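Local coordinates for protein GTN Reductase (Agrobacterium tumefaciens, PDB 5N6G) that probably reduces activated carbon-carbon double bonds as an FMN-dependent ene-reductase of the Old Yellow Enzyme family, at residues A147-I150 with D151-G154. Sequence-based numbering, arbitrary orientation.
Sequences ALTI and DDIG
Two groups grip OD2 of D152: the backbone N of T149, at 2.9 Å, and the guanidinium of R146, on strand 146-147, which adds a salt bridge. The amide bond is almost straight, with an N-H...O angle of 174°, and it comes to OD2 from above the carboxylate plane, 41° out of it. In return, OG1 of T149 accepts the N-H of D152 at 2.9 Å. T149 holds this hydroxyl between its backbone N and carbonyl carbon (chi1 68°), a rotation that turns OG1 to the D152 amide. These reciprocal bonds make a capping box with T149 as N-cap, opening the long helix 150-169 that leads into strand 174-178 of the TIM barrel. Regular helical bonding starts at once, with I153 N giving to T149 O at 2.9 Å and G154 N to I150 O at 3.1 Å. On the buried side, CD2 of L148 packs 3.4 Å from CB of D152, the carbon that carries the capping carboxylate. L148 CB also meets CG1 of I153 at 4.0 Å, and both side chains rest on F188 of the neighbouring helix 184-189.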
loop_
_atom_site.group_PDB
_atom_site.type_symbol
_atom_site.label_atom_id
_atom_site.label_comp_id
_atom_site.label_asym_id
_atom_site.label_seq_id
_atom_site.Cartn_x
_atom_site.Cartn_y
_atom_site.Cartn_z
ATOM N N ALA A 147 -7.038 2.689 22.454
ATOM C CA ALA A 147 -7.278 3.927 21.726
ATOM C C ALA A 147 -6.091 4.874 21.897
ATOM O O ALA A 147 -5.566 5.040 23.005
ATOM C CB ALA A 147 -8.553 4.601 22.212
ATOM N N LEU A 148 -5.696 5.504 20.798
ATOM C CA LEU A 148 -4.548 6.403 20.778
ATOM C C LEU A 148 -4.838 7.705 21.506
ATOM O O LEU A 148 -5.902 8.302 21.331
ATOM C CB LEU A 148 -4.171 6.728 19.337
ATOM C CG LEU A 148 -3.547 5.566 18.598
ATOM C CD1 LEU A 148 -3.686 5.761 17.103
ATOM C CD2 LEU A 148 -2.079 5.488 19.040
ATOM N N THR A 149 -3.870 8.174 22.290
ATOM C CA THR A 149 -3.919 9.529 22.805
ATOM C C THR A 149 -3.353 10.505 21.768
ATOM O O THR A 149 -2.684 10.117 20.811
ATOM C CB THR A 149 -3.102 9.683 24.085
ATOM O OG1 THR A 149 -1.716 9.542 23.758
ATOM C CG2 THR A 149 -3.506 8.667 25.157
ATOM N N ILE A 150 -3.606 11.798 21.991
ATOM C CA ILE A 150 -3.003 12.827 21.143
ATOM C C ILE A 150 -1.489 12.698 21.128
ATOM O O ILE A 150 -0.854 12.818 20.073
ATOM C CB ILE A 150 -3.431 14.231 21.613
ATOM C CG1 ILE A 150 -4.955 14.358 21.630
ATOM C CG2 ILE A 150 -2.820 15.293 20.712
ATOM C CD1 ILE A 150 -5.601 14.191 20.282
ATOM N N ASP A 151 -0.873 12.489 22.294
ATOM C CA ASP A 151 0.575 12.304 22.315
ATOM C C ASP A 151 0.989 11.077 21.511
ATOM O O ASP A 151 2.000 11.107 20.793
ATOM C CB ASP A 151 1.073 12.195 23.761
ATOM C CG ASP A 151 1.035 13.534 24.498
ATOM O OD1 ASP A 151 1.067 14.590 23.827
ATOM O OD2 ASP A 151 0.975 13.529 25.746
ATOM N N ASP A 152 0.229 9.979 21.622
ATOM C CA ASP A 152 0.543 8.792 20.825
ATOM C C ASP A 152 0.521 9.106 19.337
ATOM O O ASP A 152 1.337 8.580 18.561
ATOM C CB ASP A 152 -0.464 7.675 21.079
ATOM C CG ASP A 152 -0.435 7.137 22.479
ATOM O OD1 ASP A 152 0.617 7.236 23.147
ATOM O OD2 ASP A 152 -1.491 6.586 22.885
ATOM N N ILE A 153 -0.470 9.885 18.904
ATOM C CA ILE A 153 -0.566 10.253 17.494
ATOM C C ILE A 153 0.673 11.021 17.062
ATOM O O ILE A 153 1.205 10.799 15.966
ATOM C CB ILE A 153 -1.872 11.040 17.246
ATOM C CG1 ILE A 153 -3.083 10.115 17.426
ATOM C CG2 ILE A 153 -1.852 11.710 15.881
ATOM C CD1 ILE A 153 -4.419 10.843 17.467
ATOM N N GLY A 154 1.154 11.941 17.911
ATOM C CA GLY A 154 2.381 12.661 17.585
ATOM C C GLY A 154 3.572 11.742 17.402
ATOM O O GLY A 154 4.408 11.957 16.519
#